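Local coordinates for alternansucrase (Leuconostoc mesenteroides, PDB 6HVG), which belongs to glycoside hydrolase family 70, a large multidomain family built round a TIM-type barrel, here with a bound calcium ion and cell-wall-binding-type repeats, at residues A[972-980]-A[987-995]. Residues are numbered along the deposited sequence; the frame is centred on the assembly and turned at random.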
ATOM      1  N   LEU A 972       6.570 -30.331 -38.305  1.00 71.81           N
ATOM      2  CA  LEU A 972       7.982 -30.396 -37.954  1.00 74.10           C
ATOM      3  C   LEU A 972       8.096 -31.347 -36.784  1.00 76.49           C
ATOM      4  O   LEU A 972       7.568 -31.042 -35.712  1.00 76.57           O
ATOM      5  CB  LEU A 972       8.498 -29.048 -37.490  1.00 73.75           C
ATOM      6  CG  LEU A 972       8.745 -27.959 -38.522  1.00 73.64           C
ATOM      7  CD1 LEU A 972       9.280 -26.740 -37.796  1.00 71.74           C
ATOM      8  CD2 LEU A 972       9.724 -28.429 -39.583  1.00 74.39           C
ATOM      9  N   ILE A 973       8.777 -32.485 -36.962  1.00 74.11           N
ATOM     10  CA  ILE A 973       8.871 -33.473 -35.878  1.00 71.63           C
ATOM     11  C   ILE A 973      10.187 -33.299 -35.107  1.00 70.51           C
ATOM     12  O   ILE A 973      11.248 -33.132 -35.699  1.00 67.50           O
ATOM     13  CB  ILE A 973       8.748 -34.928 -36.376  1.00 71.95           C
ATOM     14  CG1 ILE A 973       7.684 -35.067 -37.482  1.00 71.86           C
ATOM     15  CG2 ILE A 973       8.445 -35.850 -35.195  1.00 73.28           C
ATOM     16  CD1 ILE A 973       6.259 -35.043 -36.995  1.00 74.17           C
ATOM     17  N   PHE A 974      10.105 -33.344 -33.781  1.00 71.99           N
ATOM     18  CA  PHE A 974      11.275 -33.188 -32.926  1.00 75.39           C
ATOM     19  C   PHE A 974      11.394 -34.374 -31.978  1.00 77.86           C
ATOM     20  O   PHE A 974      10.387 -34.903 -31.507  1.00 78.92           O
ATOM     21  CB  PHE A 974      11.179 -31.911 -32.089  1.00 74.27           C
ATOM     22  CG  PHE A 974      11.252 -30.639 -32.888  1.00 73.41           C
ATOM     23  CD1 PHE A 974      10.120 -30.121 -33.488  1.00 72.72           C
ATOM     24  CD2 PHE A 974      12.459 -29.957 -33.028  1.00 73.23           C
ATOM     25  CE1 PHE A 974      10.184 -28.940 -34.211  1.00 72.86           C
ATOM     26  CE2 PHE A 974      12.535 -28.770 -33.750  1.00 72.55           C
ATOM     27  CZ  PHE A 974      11.399 -28.261 -34.342  1.00 73.98           C
ATOM     28  N   HIS A 975      12.633 -34.764 -31.697  1.00 81.86           N
ATOM     29  CA  HIS A 975      12.931 -35.921 -30.849  1.00 89.21           C
ATOM     30  C   HIS A 975      13.784 -35.478 -29.665  1.00 85.88           C
ATOM     31  O   HIS A 975      14.231 -34.324 -29.614  1.00 80.30           O
ATOM     32  CB  HIS A 975      13.672 -37.000 -31.659  1.00 94.18           C
ATOM     33  CG  HIS A 975      12.958 -37.420 -32.907  1.00 97.52           C
ATOM     34  ND1 HIS A 975      12.044 -38.450 -32.930  1.00 98.37           N
ATOM     35  CD2 HIS A 975      13.017 -36.942 -34.173  1.00 98.89           C
ATOM     36  CE1 HIS A 975      11.566 -38.588 -34.154  1.00 98.23           C
ATOM     37  NE2 HIS A 975      12.139 -37.685 -34.928  1.00 99.24           N
ATOM     38  N   LYS A 976      14.053 -36.407 -28.748  1.00 84.77           N
ATOM     39  CA  LYS A 976      14.958 -36.146 -27.629  1.00 86.71           C
ATOM     40  C   LYS A 976      16.300 -35.649 -28.160  1.00 85.01           C
ATOM     41  O   LYS A 976      16.848 -34.671 -27.676  1.00 82.83           O
ATOM     42  CB  LYS A 976      15.146 -37.408 -26.771  1.00 88.08           C
ATOM     43  CG  LYS A 976      16.024 -37.226 -25.531  1.00 88.54           C
ATOM     44  CD  LYS A 976      16.240 -38.535 -24.777  1.00 91.08           C
ATOM     45  CE  LYS A 976      17.046 -38.328 -23.499  1.00 90.74           C
ATOM     46  NZ  LYS A 976      18.494 -38.055 -23.778  1.00 91.13           N
ATOM     47  N   THR A 977      16.817 -36.341 -29.161  1.00 87.12           N
ATOM     48  CA  THR A 977      18.069 -35.965 -29.788  1.00 87.60           C
ATOM     49  C   THR A 977      17.765 -35.639 -31.246  1.00 85.27           C
ATOM     50  O   THR A 977      16.975 -36.331 -31.894  1.00 91.80           O
ATOM     51  CB  THR A 977      19.112 -37.091 -29.610  1.00 89.89           C
ATOM     52  OG1 THR A 977      20.427 -36.525 -29.663  1.00 92.62           O
ATOM     53  CG2 THR A 977      18.934 -38.223 -30.655  1.00 87.97           C
ATOM     54  N   ASN A 978      18.355 -34.565 -31.753  1.00 81.98           N
ATOM     55  CA  ASN A 978      18.118 -34.149 -33.133  1.00 81.10           C
ATOM     56  C   ASN A 978      19.427 -33.891 -33.855  1.00 79.29           C
ATOM     57  O   ASN A 978      20.383 -33.369 -33.265  1.00 79.00           O
ATOM     58  CB  ASN A 978      17.244 -32.881 -33.185  1.00 82.60           C
ATOM     59  CG  ASN A 978      15.846 -33.087 -32.615  1.00 81.71           C
ATOM     60  OD1 ASN A 978      14.886 -33.378 -33.354  1.00 81.42           O
ATOM     61  ND2 ASN A 978      15.716 -32.932 -31.289  1.00 77.53           N
ATOM     62  N   THR A 979      19.457 -34.253 -35.132  1.00 78.63           N
ATOM     63  CA  THR A 979      20.580 -33.932 -35.983  1.00 84.11           C
ATOM     64  C   THR A 979      20.066 -33.032 -37.127  1.00 82.99           C
ATOM     65  O   THR A 979      19.411 -33.495 -38.059  1.00 85.19           O
ATOM     66  CB  THR A 979      21.288 -35.211 -36.492  1.00 87.87           C
ATOM     67  OG1 THR A 979      20.455 -35.896 -37.427  1.00 89.59           O
ATOM     68  CG2 THR A 979      21.626 -36.173 -35.329  1.00 86.44           C
ATOM     69  N   PHE A 980      20.333 -31.731 -37.009  1.00 80.51           N
ATOM     70  CA  PHE A 980      19.859 -30.741 -37.975  1.00 79.65           C
ATOM     71  C   PHE A 980      20.977 -30.426 -38.925  1.00 79.35           C
ATOM     72  O   PHE A 980      22.159 -30.475 -38.536  1.00 86.76           O
ATOM     73  CB  PHE A 980      19.481 -29.424 -37.298  1.00 79.31           C
ATOM     74  CG  PHE A 980      18.393 -29.545 -36.272  1.00 76.49           C
ATOM     75  CD1 PHE A 980      17.199 -30.188 -36.568  1.00 76.80           C
ATOM     76  CD2 PHE A 980      18.553 -28.979 -35.020  1.00 72.81           C
ATOM     77  CE1 PHE A 980      16.203 -30.271 -35.626  1.00 74.63           C
ATOM     78  CE2 PHE A 980      17.564 -29.058 -34.077  1.00 71.80           C
ATOM     79  CZ  PHE A 980      16.386 -29.708 -34.378  1.00 73.17           C
ATOM     80  N   ILE A 987      26.403 -29.939 -40.358  1.00 97.90           N
ATOM     81  CA  ILE A 987      25.477 -30.702 -39.510  1.00 91.30           C
ATOM     82  C   ILE A 987      25.548 -30.200 -38.060  1.00 90.30           C
ATOM     83  O   ILE A 987      26.629 -30.009 -37.517  1.00 89.13           O
ATOM     84  CB  ILE A 987      25.832 -32.210 -39.530  1.00 92.48           C
ATOM     85  CG1 ILE A 987      25.587 -32.790 -40.938  1.00 92.50           C
ATOM     86  CG2 ILE A 987      25.056 -32.988 -38.456  1.00 88.88           C
ATOM     87  CD1 ILE A 987      26.046 -34.230 -41.125  1.00 90.35           C
ATOM     88  N   ILE A 988      24.386 -30.026 -37.434  1.00 90.40           N
ATOM     89  CA  ILE A 988      24.280 -29.524 -36.052  1.00 86.44           C
ATOM     90  C   ILE A 988      23.552 -30.522 -35.131  1.00 85.11           C
ATOM     91  O   ILE A 988      22.525 -31.108 -35.529  1.00 82.30           O
ATOM     92  CB  ILE A 988      23.485 -28.190 -36.029  1.00 83.86           C
ATOM     93  CG1 ILE A 988      24.123 -27.136 -36.949  1.00 81.21           C
ATOM     94  CG2 ILE A 988      23.329 -27.673 -34.602  1.00 81.54           C
ATOM     95  CD1 ILE A 988      25.361 -26.488 -36.385  1.00 81.63           C
ATOM     96  N   ASN A 989      24.041 -30.672 -33.894  1.00 81.33           N
ATOM     97  CA  ASN A 989      23.404 -31.549 -32.913  1.00 80.85           C
ATOM     98  C   ASN A 989      22.710 -30.759 -31.825  1.00 82.53           C
ATOM     99  O   ASN A 989      23.318 -29.877 -31.230  1.00 88.12           O
ATOM    100  CB  ASN A 989      24.421 -32.428 -32.203  1.00 82.61           C
ATOM    101  CG  ASN A 989      25.046 -33.479 -33.098  1.00 82.53           C
ATOM    102  OD1 ASN A 989      24.430 -34.033 -34.027  1.00 82.69           O
ATOM    103  ND2 ASN A 989      26.284 -33.791 -32.789  1.00 80.34           N
ATOM    104  N   TYR A 990      21.470 -31.127 -31.499  1.00 83.61           N
ATOM    105  CA  TYR A 990      20.653 -30.351 -30.543  1.00 79.70           C
ATOM    106  C   TYR A 990      19.660 -31.232 -29.779  1.00 78.18           C
ATOM    107  O   TYR A 990      18.859 -31.954 -30.375  1.00 77.93           O
ATOM    108  CB  TYR A 990      19.890 -29.245 -31.280  1.00 77.29           C
ATOM    109  CG  TYR A 990      19.160 -28.267 -30.386  1.00 73.83           C
ATOM    110  CD1 TYR A 990      19.844 -27.266 -29.714  1.00 70.38           C
ATOM    111  CD2 TYR A 990      17.768 -28.332 -30.239  1.00 71.11           C
ATOM    112  CE1 TYR A 990      19.158 -26.365 -28.917  1.00 68.21           C
ATOM    113  CE2 TYR A 990      17.079 -27.430 -29.437  1.00 66.83           C
ATOM    114  CZ  TYR A 990      17.774 -26.449 -28.781  1.00 64.23           C
ATOM    115  OH  TYR A 990      17.088 -25.562 -28.005  1.00 60.28           O
ATOM    116  N   GLU A 991      19.697 -31.140 -28.455  1.00 77.05           N
ATOM    117  CA  GLU A 991      18.802 -31.916 -27.606  1.00 81.32           C
ATOM    118  C   GLU A 991      17.593 -31.076 -27.156  1.00 79.08           C
ATOM    119  O   GLU A 991      17.761 -29.930 -26.746  1.00 74.32           O
ATOM    120  CB  GLU A 991      19.579 -32.433 -26.380  1.00 87.84           C
ATOM    121  CG  GLU A 991      18.968 -33.667 -25.711  1.00 93.45           C
ATOM    122  CD  GLU A 991      19.543 -33.976 -24.330  1.00 95.04           C
ATOM    123  OE1 GLU A 991      20.706 -33.606 -24.064  1.00 92.29           O
ATOM    124  OE2 GLU A 991      18.828 -34.610 -23.513  1.00 97.93           O
ATOM    125  N   MET A 992      16.386 -31.647 -27.235  1.00 81.06           N
ATOM    126  CA  MET A 992      15.193 -31.077 -26.578  1.00 82.54           C
ATOM    127  C   MET A 992      15.328 -31.264 -25.064  1.00 81.20           C
ATOM    128  O   MET A 992      14.900 -32.267 -24.480  1.00 83.03           O
ATOM    129  CB  MET A 992      13.891 -31.729 -27.059  1.00 85.53           C
ATOM    130  CG  MET A 992      13.482 -31.399 -28.486  1.00 87.62           C
ATOM    131  SD  MET A 992      12.772 -29.745 -28.730  1.00 87.72           S
ATOM    132  CE  MET A 992      11.158 -29.969 -27.953  1.00 85.72           C
ATOM    133  N   LYS A 993      15.937 -30.258 -24.455  1.00 80.12           N
ATOM    134  CA  LYS A 993      16.454 -30.313 -23.104  1.00 81.31           C
ATOM    135  C   LYS A 993      16.039 -29.018 -22.417  1.00 78.53           C
ATOM    136  O   LYS A 993      16.295 -27.923 -22.933  1.00 80.57           O
ATOM    137  CB  LYS A 993      17.998 -30.401 -23.173  1.00 84.88           C
ATOM    138  CG  LYS A 993      18.730 -30.697 -21.876  1.00 88.69           C
ATOM    139  CD  LYS A 993      20.233 -30.451 -22.014  1.00 90.03           C
ATOM    140  CE  LYS A 993      21.009 -30.938 -20.783  1.00 93.33           C
ATOM    141  NZ  LYS A 993      20.767 -30.127 -19.552  1.00 90.82           N
ATOM    142  N   GLY A 994      15.395 -29.127 -21.265  1.00 74.54           N
ATOM    143  CA  GLY A 994      15.205 -27.965 -20.404  1.00 70.51           C
ATOM    144  C   GLY A 994      16.569 -27.475 -19.936  1.00 68.43           C
ATOM    145  O   GLY A 994      17.467 -28.271 -19.668  1.00 69.80           O
ATOM    146  N   SER A 995      16.737 -26.163 -19.859  1.00 67.65           N
ATOM    147  CA  SER A 995      18.009 -25.562 -19.456  1.00 70.49           C
ATOM    148  C   SER A 995      17.803 -24.593 -18.289  1.00 69.53           C
ATOM    149  O   SER A 995      16.673 -24.173 -18.007  1.00 68.78           O
ATOM    150  CB  SER A 995      18.647 -24.821 -20.645  1.00 72.51           C
ATOM    151  OG  SER A 995      18.906 -25.688 -21.754  1.00 69.25           O
TER
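N978 and Y990 form a hydrogen-bonded pair in an antiparallel beta hairpin, strands 977-982 and 987-991. The hairpin lies at the end of a larger antiparallel sheet in the family 70 region, where strand 977-982 also pairs with strand 962-965. Backbone bonds run both ways between N978 and Y990 and between F980 and I988. M992 N adds one to K976 O.

The N978 side chain runs back along its own chain. Its CB sits 3.4 Å from Y990 O and also lies over one face of the F980 ring, toward the rim. CG stands beside the backbone N, chi1 -63°, which turns the amide toward H975. OD1 accepts H975 N at 3.1 Å, nearly straight at 166°. ND2 donates to H975 O at 2.6 Å, from above the carbonyl plane. The amide thus bridges both backbone polar groups of H975 across the bend between strands 971-975 and 977-982. ND2 also makes a weak bond to Y990 O, which already accepts N978 N, and it lies near M992 CG.

M992 folds back at chi2 and chi3. Its SD lies 5.1 Å from the centroid of the F974 ring, an oblique Met-aromatic contact. F980 and Y990 share the face of N978; F980 CE2 touches Y990 CB at 3.6 Å. W1007 meets the F974 and F980 rings edge-to-face, and Y990 OH bonds to S947 O.

On the other face, E991 OE2 forms a salt bridge with K921. K976 runs alongside E991, and its NZ makes a weak, long salt bridge to the same OE2, at 3.5 Å.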